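Local coordinates for poly-beta-1,6-N-acetyl-D-glucosamine export protein (Escherichia coli, PDB 4Y25) that forms the outer-membrane barrel domain of a porin that exports the biofilm polysaccharide poly-beta-1,6-N-acetyl-D-glucosamine across the outer membrane, at residues A[9-14]-A[35-40]; A[228-233]-A[256-261]; A[265-270]-A[292-297]. All coordinates share one frame; numbering follows the deposited sequence.

In the fold
From the N terminus, the chain first closes interaction 1, where strand 30-37 turns back beside strand 8-20. Much later, interaction 2 pairs strands 228-243 and 247-262, and interaction 3 pairs the last two strands, 266-278 and 283-297. Each closes a single beta hairpin; the three follow in series, and none nests in or crosses another. Around the 16-stranded barrel, however, they converge: strand 247-262 of interaction 2 neighbours strand 266-278 of interaction 3, while strand 283-297 lies against strand 8-20 of interaction 1, closing the barrel. Arg259 links interaction 2 to interaction 3, and Glu9 with Arg296 links interaction 3 to interaction 1.

Interaction 1 (A[9-14]-A[35-40]); sequences ELRIAG and IVYSPP
The ring of Tyr37 and the guanidinium of Arg11 meet at 89° between their planes. Tyr37 CE1 lies at the edge of the guanidinium, close to its plane and 3.6 Å from Arg11 NH1, so the ring is not stacked on the flat group. Another edge contact involves the backbone: the carbonyl oxygen of Glu9 lies near the ring plane, 3.8 Å from Tyr37 CD1. Farther round the sheet the same ring meets that of Phe48, their planes at about 45°.

Arg11 also turns to its own strand. Its NH1 forms a salt bridge with OE1 of Glu9, 3.4 Å away, two residues back and hence on the same face. Glu9 CG stands anti to the backbone N (chi1 174°) and the chain beyond it is extended, a long reach that suits a carboxylate with two partners: OE2 forms a salt bridge with Arg296 on the neighbouring strand. Such a shared carboxylate would be expected to stay ionised.

Glu9, Arg11, Ile35 and Tyr37 share one face, while Leu10 and Val36 occupy the other. Leu10 CD1 comes within 4.4 Å of Val36 CB, and Leu10 also packs on Phe295; branched, apolar side chains here are as expected on the lipid-facing side of a membrane barrel. Four backbone hydrogen bonds fix the register: Glu9 and Tyr37 exchange two, the bond from Tyr37 N to Glu9 O being 2.6 Å, and Arg11 and Ile35 exchange two more. The non-hydrogen-bonded pair Leu10-Val36 sits between them. An antiparallel hairpin with a mainly polar face backed by an apolar one, residues alternating along each strand, is typical of a transmembrane beta barrel.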
ATOM      1  N   GLU A   9       9.458  13.811 -12.339  1.00106.14           N
ATOM      2  CA  GLU A   9       9.704  12.803 -11.314  1.00104.64           C
ATOM      3  C   GLU A   9       9.494  11.380 -11.827  1.00 91.36           C
ATOM      4  O   GLU A   9       8.459  11.065 -12.412  1.00103.56           O
ATOM      5  CB  GLU A   9       8.803  13.060 -10.101  1.00103.16           C
ATOM      6  CG  GLU A   9       8.864  11.983  -9.032  1.00109.96           C
ATOM      7  CD  GLU A   9       8.084  12.359  -7.785  1.00123.53           C
ATOM      8  OE1 GLU A   9       7.388  11.483  -7.229  1.00136.34           O
ATOM      9  OE2 GLU A   9       8.172  13.529  -7.358  1.00129.48           O
ATOM     10  N   LEU A  10      10.487  10.526 -11.605  1.00 87.31           N
ATOM     11  CA  LEU A  10      10.358   9.108 -11.917  1.00 83.36           C
ATOM     12  C   LEU A  10      10.167   8.297 -10.643  1.00 78.99           C
ATOM     13  O   LEU A  10      10.988   8.353  -9.731  1.00 70.89           O
ATOM     14  CB  LEU A  10      11.581   8.596 -12.678  1.00 80.73           C
ATOM     15  CG  LEU A  10      11.678   7.069 -12.784  1.00 92.93           C
ATOM     16  CD1 LEU A  10      10.499   6.488 -13.562  1.00 97.95           C
ATOM     17  CD2 LEU A  10      13.002   6.641 -13.405  1.00 85.47           C
ATOM     18  N   ARG A  11       9.076   7.546 -10.584  1.00102.25           N
ATOM     19  CA  ARG A  11       8.847   6.654  -9.460  1.00107.52           C
ATOM     20  C   ARG A  11       8.874   5.212  -9.948  1.00 98.43           C
ATOM     21  O   ARG A  11       8.224   4.859 -10.934  1.00 96.69           O
ATOM     22  CB  ARG A  11       7.522   6.982  -8.760  1.00117.33           C
ATOM     23  CG  ARG A  11       6.668   5.772  -8.407  1.00147.93           C
ATOM     24  CD  ARG A  11       5.515   6.142  -7.480  1.00170.49           C
ATOM     25  NE  ARG A  11       5.973   6.831  -6.275  1.00173.43           N
ATOM     26  CZ  ARG A  11       5.816   8.132  -6.046  1.00161.54           C
ATOM     27  NH1 ARG A  11       5.206   8.901  -6.941  1.00145.78           N
ATOM     28  NH2 ARG A  11       6.266   8.665  -4.918  1.00156.07           N
ATOM     29  N   ILE A  12       9.661   4.390  -9.269  1.00 89.56           N
ATOM     30  CA  ILE A  12       9.732   2.970  -9.573  1.00 89.45           C
ATOM     31  C   ILE A  12       9.676   2.188  -8.267  1.00 77.49           C
ATOM     32  O   ILE A  12      10.429   2.457  -7.332  1.00 88.46           O
ATOM     33  CB  ILE A  12      11.010   2.615 -10.370  1.00108.13           C
ATOM     34  CG1 ILE A  12      11.207   1.100 -10.424  1.00127.58           C
ATOM     35  CG2 ILE A  12      12.232   3.292  -9.774  1.00101.26           C
ATOM     36  CD1 ILE A  12      10.207   0.391 -11.303  1.00142.38           C
ATOM     37  N   ALA A  13       8.755   1.236  -8.196  1.00 80.61           N
ATOM     38  CA  ALA A  13       8.553   0.464  -6.978  1.00 74.93           C
ATOM     39  C   ALA A  13       8.292  -0.990  -7.322  1.00 85.73           C
ATOM     40  O   ALA A  13       7.658  -1.293  -8.333  1.00 89.68           O
ATOM     41  CB  ALA A  13       7.403   1.037  -6.165  1.00 62.08           C
ATOM     42  N   GLY A  14       8.781  -1.891  -6.480  1.00 77.35           N
ATOM     43  CA  GLY A  14       8.663  -3.304  -6.767  1.00 72.06           C
ATOM     44  C   GLY A  14       8.517  -4.189  -5.551  1.00 71.64           C
ATOM     45  O   GLY A  14       8.964  -3.855  -4.454  1.00 80.43           O
ATOM     46  N   ILE A  35       6.447   4.663 -12.904  1.00109.52           N
ATOM     47  CA  ILE A  35       5.627   5.815 -13.273  1.00102.60           C
ATOM     48  C   ILE A  35       6.474   7.077 -13.398  1.00 95.17           C
ATOM     49  O   ILE A  35       7.306   7.360 -12.535  1.00 96.48           O
ATOM     50  CB  ILE A  35       4.506   6.066 -12.239  1.00 95.22           C
ATOM     51  CG1 ILE A  35       3.574   4.858 -12.145  1.00108.97           C
ATOM     52  CG2 ILE A  35       3.709   7.310 -12.600  1.00 93.59           C
ATOM     53  CD1 ILE A  35       2.474   5.018 -11.120  1.00123.26           C
ATOM     54  N   VAL A  36       6.264   7.833 -14.470  1.00 76.57           N
ATOM     55  CA  VAL A  36       6.972   9.096 -14.649  1.00100.48           C
ATOM     56  C   VAL A  36       6.017  10.290 -14.663  1.00102.15           C
ATOM     57  O   VAL A  36       5.040  10.318 -15.412  1.00107.83           O
ATOM     58  CB  VAL A  36       7.808   9.096 -15.947  1.00109.20           C
ATOM     59  CG1 VAL A  36       6.989   8.572 -17.120  1.00127.35           C
ATOM     60  CG2 VAL A  36       8.353  10.490 -16.231  1.00 75.40           C
ATOM     61  N   TYR A  37       6.302  11.272 -13.813  1.00100.78           N
ATOM     62  CA  TYR A  37       5.531  12.507 -13.776  1.00 95.08           C
ATOM     63  C   TYR A  37       6.199  13.587 -14.616  1.00 93.84           C
ATOM     64  O   TYR A  37       7.426  13.702 -14.634  1.00 84.03           O
ATOM     65  CB  TYR A  37       5.366  12.999 -12.337  1.00 92.10           C
ATOM     66  CG  TYR A  37       4.461  12.142 -11.484  1.00106.08           C
ATOM     67  CD1 TYR A  37       4.933  10.986 -10.880  1.00111.39           C
ATOM     68  CD2 TYR A  37       3.133  12.496 -11.273  1.00103.00           C
ATOM     69  CE1 TYR A  37       4.111  10.201 -10.095  1.00112.08           C
ATOM     70  CE2 TYR A  37       2.303  11.717 -10.490  1.00107.15           C
ATOM     71  CZ  TYR A  37       2.797  10.571  -9.902  1.00121.04           C
ATOM     72  OH  TYR A  37       1.978   9.790  -9.119  1.00131.05           O
ATOM     73  N   SER A  38       5.385  14.374 -15.313  1.00 90.16           N
ATOM     74  CA  SER A  38       5.875  15.536 -16.046  1.00 90.20           C
ATOM     75  C   SER A  38       6.241  16.636 -15.050  1.00101.22           C
ATOM     76  O   SER A  38       5.907  16.533 -13.868  1.00 97.50           O
ATOM     77  CB  SER A  38       4.815  16.029 -17.039  1.00107.20           C
ATOM     78  OG  SER A  38       3.687  16.566 -16.367  1.00113.36           O
ATOM     79  N   PRO A  39       6.942  17.688 -15.511  1.00118.53           N
ATOM     80  CA  PRO A  39       7.138  18.837 -14.620  1.00113.75           C
ATOM     81  C   PRO A  39       5.802  19.502 -14.308  1.00124.60           C
ATOM     82  O   PRO A  39       4.808  19.166 -14.955  1.00120.84           O
ATOM     83  CB  PRO A  39       8.042  19.768 -15.437  1.00 96.98           C
ATOM     84  CG  PRO A  39       8.711  18.883 -16.426  1.00 97.40           C
ATOM     85  CD  PRO A  39       7.702  17.830 -16.764  1.00117.61           C
ATOM     86  N   PRO A  40       5.766  20.415 -13.323  1.00131.89           N
ATOM     87  CA  PRO A  40       4.518  21.160 -13.138  1.00121.45           C
ATOM     88  C   PRO A  40       4.148  21.882 -14.429  1.00128.40           C
ATOM     89  O   PRO A  40       4.668  22.966 -14.689  1.00128.57           O
ATOM     90  CB  PRO A  40       4.851  22.144 -12.008  1.00107.50           C
ATOM     91  CG  PRO A  40       6.346  22.194 -11.958  1.00119.83           C
ATOM     92  CD  PRO A  40       6.805  20.830 -12.364  1.00128.26           C
TER

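Interaction 2 (A[228-233]-A[256-261]); sequences NSWEQI and YGQRIS
Trp230 and Gln258 open a chain of side-chain hydrogen bonds across a beta hairpin of the outer-membrane barrel, strands 228-243 and 247-262. Trp230 NE1 donates to Gln258 OE1 at 3.1 Å; the acceptor lies in the indole plane, but the donor sits above the carbonyl plane of the amide, 43° out of it. The other end of that amide, Gln258 NE2, donates a hydrogen bond to Tyr256 OH over 2.9 Å. Tyr256 OH in turn donates to Gln232 OE1, 2.8 Å away and approached in the amide plane, with ring and amide planes 79° apart. Amides and a phenol suit such a chain because each can give and accept.

Apolar contact accompanies it on the same face: Ile260 CD1 lies 3.5 Å from Trp230 CG. On the other face Glu231 and Arg259 run side by side, Glu231 CG touching Arg259 CB at 3.5 Å. Their charged ends do not meet; the guanidinium forms salt bridges with Asp267 and Asp292 instead. Ile233 CD1 packs on Arg259 CG at 3.8 Å.

Backbone hydrogen bonds link the antiparallel pairs Ser229-Ser261, Glu231-Arg259 and Ile233-Gly257, two to a pair. The chemistry implies a two-faced wall: neutral polar groups hydrogen-bond to one another beside Trp230 and Ile260, while the opposite face commits its cation to carboxylates on the next strands.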
ATOM      1  N   ASN A 228      21.148  15.477   2.949  1.00109.46           N
ATOM      2  CA  ASN A 228      21.094  14.087   2.486  1.00108.18           C
ATOM      3  C   ASN A 228      21.513  13.111   3.585  1.00102.60           C
ATOM      4  O   ASN A 228      22.441  13.385   4.343  1.00100.84           O
ATOM      5  CB  ASN A 228      21.953  13.894   1.230  1.00108.02           C
ATOM      6  CG  ASN A 228      23.193  14.748   1.231  1.00110.52           C
ATOM      7  OD1 ASN A 228      23.730  15.077   2.285  1.00131.37           O
ATOM      8  ND2 ASN A 228      23.657  15.120   0.044  1.00106.65           N
ATOM      9  N   SER A 229      20.822  11.974   3.669  1.00 93.83           N
ATOM     10  CA  SER A 229      20.962  11.088   4.823  1.00 94.55           C
ATOM     11  C   SER A 229      20.805   9.601   4.509  1.00 87.34           C
ATOM     12  O   SER A 229      20.538   9.209   3.371  1.00 73.46           O
ATOM     13  CB  SER A 229      19.940  11.480   5.892  1.00 99.45           C
ATOM     14  OG  SER A 229      18.629  11.479   5.356  1.00 96.61           O
ATOM     15  N   TRP A 230      20.966   8.786   5.548  1.00 88.23           N
ATOM     16  CA  TRP A 230      20.893   7.333   5.443  1.00 81.20           C
ATOM     17  C   TRP A 230      20.391   6.733   6.751  1.00 69.72           C
ATOM     18  O   TRP A 230      21.044   6.863   7.786  1.00 87.54           O
ATOM     19  CB  TRP A 230      22.266   6.754   5.095  1.00 90.29           C
ATOM     20  CG  TRP A 230      22.283   5.263   4.946  1.00 89.26           C
ATOM     21  CD1 TRP A 230      21.230   4.456   4.621  1.00 93.18           C
ATOM     22  CD2 TRP A 230      23.410   4.399   5.124  1.00 83.09           C
ATOM     23  NE1 TRP A 230      21.635   3.143   4.583  1.00 80.37           N
ATOM     24  CE2 TRP A 230      22.969   3.082   4.885  1.00 89.71           C
ATOM     25  CE3 TRP A 230      24.751   4.611   5.457  1.00 90.55           C
ATOM     26  CZ2 TRP A 230      23.821   1.982   4.972  1.00102.51           C
ATOM     27  CZ3 TRP A 230      25.595   3.519   5.541  1.00 84.48           C
ATOM     28  CH2 TRP A 230      25.127   2.221   5.301  1.00 96.90           C
ATOM     29  N   GLU A 231      19.238   6.073   6.714  1.00 76.85           N
ATOM     30  CA  GLU A 231      18.665   5.504   7.931  1.00 92.15           C
ATOM     31  C   GLU A 231      18.290   4.031   7.777  1.00 84.66           C
ATOM     32  O   GLU A 231      18.073   3.547   6.668  1.00 80.66           O
ATOM     33  CB  GLU A 231      17.432   6.300   8.364  1.00 86.50           C
ATOM     34  CG  GLU A 231      16.258   6.198   7.406  1.00 97.74           C
ATOM     35  CD  GLU A 231      14.957   6.696   8.013  1.00113.26           C
ATOM     36  OE1 GLU A 231      14.933   6.974   9.231  1.00113.91           O
ATOM     37  OE2 GLU A 231      13.956   6.808   7.273  1.00114.02           O
ATOM     38  N   GLN A 232      18.217   3.322   8.899  1.00 71.55           N
ATOM     39  CA  GLN A 232      17.721   1.952   8.898  1.00 81.77           C
ATOM     40  C   GLN A 232      16.405   1.863   9.661  1.00 81.11           C
ATOM     41  O   GLN A 232      16.204   2.544  10.669  1.00 63.20           O
ATOM     42  CB  GLN A 232      18.741   0.987   9.502  1.00 64.05           C
ATOM     43  CG  GLN A 232      19.045   1.236  10.962  1.00 81.79           C
ATOM     44  CD  GLN A 232      20.009   0.221  11.529  1.00 97.68           C
ATOM     45  OE1 GLN A 232      20.436  -0.702  10.833  1.00 94.73           O
ATOM     46  NE2 GLN A 232      20.362   0.384  12.799  1.00100.17           N
ATOM     47  N   ILE A 233      15.511   1.014   9.173  1.00 79.17           N
ATOM     48  CA  ILE A 233      14.190   0.886   9.760  1.00 68.06           C
ATOM     49  C   ILE A 233      13.970  -0.514  10.312  1.00 66.28           C
ATOM     50  O   ILE A 233      14.041  -1.497   9.577  1.00 80.47           O
ATOM     51  CB  ILE A 233      13.094   1.196   8.728  1.00 63.81           C
ATOM     52  CG1 ILE A 233      13.375   2.537   8.046  1.00 70.02           C
ATOM     53  CG2 ILE A 233      11.728   1.185   9.393  1.00 54.82           C
ATOM     54  CD1 ILE A 233      12.695   2.696   6.704  1.00 91.58           C
ATOM     55  N   TYR A 256      12.816  -5.252   8.257  1.00 57.71           N
ATOM     56  CA  TYR A 256      14.063  -4.505   8.303  1.00 65.56           C
ATOM     57  C   TYR A 256      14.319  -3.837   6.963  1.00 63.94           C
ATOM     58  O   TYR A 256      14.221  -4.474   5.913  1.00 65.64           O
ATOM     59  CB  TYR A 256      15.248  -5.396   8.667  1.00 57.79           C
ATOM     60  CG  TYR A 256      16.547  -4.629   8.669  1.00 69.91           C
ATOM     61  CD1 TYR A 256      16.923  -3.873   9.771  1.00 75.40           C
ATOM     62  CD2 TYR A 256      17.383  -4.632   7.559  1.00 78.47           C
ATOM     63  CE1 TYR A 256      18.106  -3.156   9.775  1.00 86.54           C
ATOM     64  CE2 TYR A 256      18.566  -3.918   7.551  1.00 71.35           C
ATOM     65  CZ  TYR A 256      18.923  -3.182   8.661  1.00 78.59           C
ATOM     66  OH  TYR A 256      20.101  -2.470   8.654  1.00 79.34           O
ATOM     67  N   GLY A 257      14.659  -2.556   7.004  1.00 63.09           N
ATOM     68  CA  GLY A 257      14.870  -1.797   5.787  1.00 67.93           C
ATOM     69  C   GLY A 257      15.812  -0.627   5.966  1.00 63.29           C
ATOM     70  O   GLY A 257      16.191  -0.290   7.088  1.00 64.63           O
ATOM     71  N   GLN A 258      16.199  -0.014   4.852  1.00 72.95           N
ATOM     72  CA  GLN A 258      17.051   1.169   4.884  1.00 70.06           C
ATOM     73  C   GLN A 258      16.594   2.218   3.886  1.00 71.31           C
ATOM     74  O   GLN A 258      16.022   1.891   2.848  1.00 65.85           O
ATOM     75  CB  GLN A 258      18.505   0.796   4.614  1.00 66.45           C
ATOM     76  CG  GLN A 258      19.176   0.096   5.774  1.00 81.51           C
ATOM     77  CD  GLN A 258      20.555  -0.414   5.425  1.00 86.78           C
ATOM     78  OE1 GLN A 258      21.226   0.118   4.537  1.00 82.76           O
ATOM     79  NE2 GLN A 258      20.986  -1.459   6.119  1.00 83.13           N
ATOM     80  N   ARG A 259      16.853   3.480   4.215  1.00 94.35           N
ATOM     81  CA  ARG A 259      16.477   4.605   3.368  1.00 77.00           C
ATOM     82  C   ARG A 259      17.685   5.458   3.004  1.00 81.91           C
ATOM     83  O   ARG A 259      18.565   5.692   3.835  1.00 74.94           O
ATOM     84  CB  ARG A 259      15.426   5.470   4.065  1.00 86.74           C
ATOM     85  CG  ARG A 259      14.005   4.959   3.945  1.00 94.45           C
ATOM     86  CD  ARG A 259      13.386   5.416   2.639  1.00 82.06           C
ATOM     87  NE  ARG A 259      12.187   4.655   2.307  1.00 89.52           N
ATOM     88  CZ  ARG A 259      11.548   4.745   1.146  1.00 91.68           C
ATOM     89  NH1 ARG A 259      11.992   5.565   0.203  1.00 90.24           N
ATOM     90  NH2 ARG A 259      10.466   4.013   0.928  1.00113.12           N
ATOM     91  N   ILE A 260      17.721   5.917   1.757  1.00 92.68           N
ATOM     92  CA  ILE A 260      18.732   6.865   1.303  1.00 88.17           C
ATOM     93  C   ILE A 260      18.054   8.087   0.696  1.00 88.63           C
ATOM     94  O   ILE A 260      17.189   7.961  -0.171  1.00 83.91           O
ATOM     95  CB  ILE A 260      19.687   6.242   0.264  1.00 87.64           C
ATOM     96  CG1 ILE A 260      20.780   5.431   0.958  1.00103.42           C
ATOM     97  CG2 ILE A 260      20.339   7.323  -0.587  1.00 98.73           C
ATOM     98  CD1 ILE A 260      21.850   6.283   1.601  1.00102.59           C
ATOM     99  N   SER A 261      18.432   9.267   1.171  1.00 82.96           N
ATOM    100  CA  SER A 261      17.959  10.512   0.584  1.00 79.06           C
ATOM    101  C   SER A 261      19.165  11.310   0.118  1.00 91.21           C
ATOM    102  O   SER A 261      20.110  11.491   0.881  1.00 86.96           O
ATOM    103  CB  SER A 261      17.130  11.312   1.590  1.00 73.63           C
ATOM    104  OG  SER A 261      16.744  12.561   1.045  1.00114.12           O
TER

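Interaction 3 (A[265-270]-A[292-297]); sequences VIDAGA and DMTFRF
Ile266 and Phe295 touch on one face of an antiparallel hairpin, the last in the barrel. Ile266 CD1 reaches the edge of the phenyl ring, near its plane and 3.4 Å from Phe295 CD1; the two side chains approach obliquely. Along the same face Ala268 CB meets Met293 CG at 3.7 Å. Apolar groups fit here: the methyl of Ala268 packs on the unbranched chain of Met293, much as the tip of Ile266 packs on the phenyl ring.

The opposite face is polar. Asp267 and Thr294 lie side by side and point the same way, with Thr294 OG1 3.2 Å from Asp267 CB. Asp267 OD1 comes to 3.8 Å from Asp292 OD1, and the two carboxylate planes are only 19° apart. Two like charges this close would repel, or raise the proton affinity of one of them, were no cation near.

The backbone sets these positions. Asp267 and Thr294 exchange two hydrogen bonds, the one from Thr294 N to Asp267 O measuring 2.7 Å, and Gly269 and Asp292 exchange two more. Gly269, lacking a side chain, adds no bulk beside Asp292. Toward strand 247-262, Val265 and Ile266 form a classic beta bulge facing Trp262. On the other side of the strand, the bond from Arg296 N to Val265 O, 3.2 Å long and bent to 133°, is weak.

The next shell supplies charge. Beyond the hairpin, Arg296 turns to Glu9 of strand 8-20, and the pair of acids is bridged from strand 247-262 by one guanidinium: Arg259 NH1 binds Asp267 OD1, and its NH2 binds Asp292 OD2.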
ATOM      1  N   VAL A 265      16.868  14.791  -4.709  1.00105.68           N
ATOM      2  CA  VAL A 265      16.772  14.364  -6.098  1.00 97.66           C
ATOM      3  C   VAL A 265      16.767  12.835  -6.161  1.00 90.40           C
ATOM      4  O   VAL A 265      16.217  12.232  -7.085  1.00 87.62           O
ATOM      5  CB  VAL A 265      17.936  14.944  -6.932  1.00101.87           C
ATOM      6  CG1 VAL A 265      17.963  14.358  -8.334  1.00117.59           C
ATOM      7  CG2 VAL A 265      17.830  16.457  -6.991  1.00 97.13           C
ATOM      8  N   ILE A 266      17.371  12.214  -5.152  1.00 86.63           N
ATOM      9  CA  ILE A 266      17.382  10.762  -5.036  1.00 79.21           C
ATOM     10  C   ILE A 266      16.706  10.309  -3.750  1.00 74.97           C
ATOM     11  O   ILE A 266      17.084  10.740  -2.661  1.00 77.11           O
ATOM     12  CB  ILE A 266      18.816  10.198  -5.043  1.00 90.05           C
ATOM     13  CG1 ILE A 266      19.592  10.680  -6.271  1.00100.97           C
ATOM     14  CG2 ILE A 266      18.783   8.678  -4.978  1.00 94.52           C
ATOM     15  CD1 ILE A 266      19.065  10.147  -7.576  1.00114.43           C
ATOM     16  N   ASP A 267      15.702   9.445  -3.875  1.00 74.98           N
ATOM     17  CA  ASP A 267      15.162   8.752  -2.712  1.00 79.49           C
ATOM     18  C   ASP A 267      14.985   7.271  -3.017  1.00 88.43           C
ATOM     19  O   ASP A 267      14.330   6.899  -3.993  1.00 84.63           O
ATOM     20  CB  ASP A 267      13.832   9.353  -2.261  1.00 88.96           C
ATOM     21  CG  ASP A 267      13.274   8.660  -1.029  1.00118.93           C
ATOM     22  OD1 ASP A 267      12.543   7.656  -1.183  1.00113.33           O
ATOM     23  OD2 ASP A 267      13.579   9.112   0.094  1.00133.48           O
ATOM     24  N   ALA A 268      15.571   6.430  -2.173  1.00 84.58           N
ATOM     25  CA  ALA A 268      15.517   4.989  -2.368  1.00 90.35           C
ATOM     26  C   ALA A 268      15.374   4.263  -1.038  1.00 78.67           C
ATOM     27  O   ALA A 268      15.867   4.723  -0.007  1.00 79.94           O
ATOM     28  CB  ALA A 268      16.757   4.506  -3.105  1.00 78.47           C
ATOM     29  N   GLY A 269      14.699   3.121  -1.070  1.00 73.38           N
ATOM     30  CA  GLY A 269      14.503   2.322   0.121  1.00 77.25           C
ATOM     31  C   GLY A 269      14.182   0.887  -0.233  1.00 68.74           C
ATOM     32  O   GLY A 269      13.532   0.621  -1.243  1.00 75.57           O
ATOM     33  N   ALA A 270      14.649  -0.041   0.595  1.00 64.69           N
ATOM     34  CA  ALA A 270      14.362  -1.455   0.398  1.00 58.73           C
ATOM     35  C   ALA A 270      14.090  -2.101   1.740  1.00 61.98           C
ATOM     36  O   ALA A 270      14.833  -1.889   2.694  1.00 76.55           O
ATOM     37  CB  ALA A 270      15.516  -2.148  -0.308  1.00 49.57           C
ATOM     38  N   ASP A 292      11.459   0.836  -3.411  1.00 79.53           N
ATOM     39  CA  ASP A 292      10.914   1.976  -4.135  1.00 75.55           C
ATOM     40  C   ASP A 292      12.013   2.994  -4.382  1.00 79.05           C
ATOM     41  O   ASP A 292      12.901   3.182  -3.547  1.00 78.62           O
ATOM     42  CB  ASP A 292       9.762   2.620  -3.363  1.00 66.34           C
ATOM     43  CG  ASP A 292      10.223   3.300  -2.088  1.00 87.14           C
ATOM     44  OD1 ASP A 292      10.645   4.474  -2.156  1.00113.81           O
ATOM     45  OD2 ASP A 292      10.162   2.663  -1.016  1.00113.24           O
ATOM     46  N   MET A 293      11.957   3.648  -5.534  1.00 81.44           N
ATOM     47  CA  MET A 293      12.918   4.687  -5.861  1.00 91.27           C
ATOM     48  C   MET A 293      12.219   5.860  -6.519  1.00 83.41           C
ATOM     49  O   MET A 293      11.347   5.678  -7.369  1.00 84.05           O
ATOM     50  CB  MET A 293      14.018   4.152  -6.779  1.00105.45           C
ATOM     51  CG  MET A 293      14.999   3.208  -6.108  1.00112.35           C
ATOM     52  SD  MET A 293      16.270   2.627  -7.249  1.00123.12           S
ATOM     53  CE  MET A 293      15.286   1.658  -8.388  1.00105.36           C
ATOM     54  N   THR A 294      12.592   7.066  -6.112  1.00 84.92           N
ATOM     55  CA  THR A 294      12.075   8.265  -6.750  1.00102.72           C
ATOM     56  C   THR A 294      13.234   9.138  -7.205  1.00 89.82           C
ATOM     57  O   THR A 294      14.136   9.446  -6.424  1.00 89.33           O
ATOM     58  CB  THR A 294      11.146   9.073  -5.815  1.00108.60           C
ATOM     59  OG1 THR A 294      11.926   9.739  -4.815  1.00129.51           O
ATOM     60  CG2 THR A 294      10.128   8.159  -5.145  1.00 92.37           C
ATOM     61  N   PHE A 295      13.212   9.522  -8.476  1.00 85.15           N
ATOM     62  CA  PHE A 295      14.238  10.394  -9.027  1.00 94.03           C
ATOM     63  C   PHE A 295      13.605  11.650  -9.602  1.00 90.72           C
ATOM     64  O   PHE A 295      12.431  11.648  -9.969  1.00 96.32           O
ATOM     65  CB  PHE A 295      15.043   9.669 -10.104  1.00104.29           C
ATOM     66  CG  PHE A 295      15.514   8.308  -9.691  1.00115.51           C
ATOM     67  CD1 PHE A 295      16.485   8.165  -8.718  1.00120.97           C
ATOM     68  CD2 PHE A 295      14.985   7.171 -10.278  1.00128.57           C
ATOM     69  CE1 PHE A 295      16.922   6.914  -8.333  1.00128.38           C
ATOM     70  CE2 PHE A 295      15.417   5.915  -9.897  1.00128.22           C
ATOM     71  CZ  PHE A 295      16.387   5.786  -8.924  1.00126.44           C
ATOM     72  N   ARG A 296      14.383  12.724  -9.668  1.00 99.46           N
ATOM     73  CA  ARG A 296      13.917  13.972 -10.257  1.00100.96           C
ATOM     74  C   ARG A 296      14.937  14.452 -11.276  1.00102.49           C
ATOM     75  O   ARG A 296      16.137  14.405 -11.022  1.00 90.42           O
ATOM     76  CB  ARG A 296      13.675  15.023  -9.175  1.00115.05           C
ATOM     77  CG  ARG A 296      12.811  14.513  -8.033  1.00104.66           C
ATOM     78  CD  ARG A 296      12.445  15.610  -7.055  1.00118.42           C
ATOM     79  NE  ARG A 296      11.576  16.617  -7.657  1.00137.92           N
ATOM     80  CZ  ARG A 296      10.257  16.488  -7.776  1.00130.14           C
ATOM     81  NH1 ARG A 296       9.656  15.389  -7.344  1.00141.51           N
ATOM     82  NH2 ARG A 296       9.541  17.455  -8.331  1.00116.99           N
ATOM     83  N   PHE A 297      14.463  14.913 -12.429  1.00132.11           N
ATOM     84  CA  PHE A 297      15.352  15.098 -13.567  1.00127.63           C
ATOM     85  C   PHE A 297      14.822  16.040 -14.642  1.00154.55           C
ATOM     86  O   PHE A 297      14.018  16.932 -14.383  1.00156.12           O
ATOM     87  CB  PHE A 297      15.646  13.737 -14.207  1.00114.99           C
ATOM     88  CG  PHE A 297      14.435  13.088 -14.819  1.00115.68           C
ATOM     89  CD1 PHE A 297      13.509  12.435 -14.025  1.00119.22           C
ATOM     90  CD2 PHE A 297      14.220  13.133 -16.189  1.00118.07           C
ATOM     91  CE1 PHE A 297      12.391  11.848 -14.585  1.00127.79           C
ATOM     92  CE2 PHE A 297      13.107  12.556 -16.753  1.00113.32           C
ATOM     93  CZ  PHE A 297      12.192  11.908 -15.953  1.00127.02           C
TER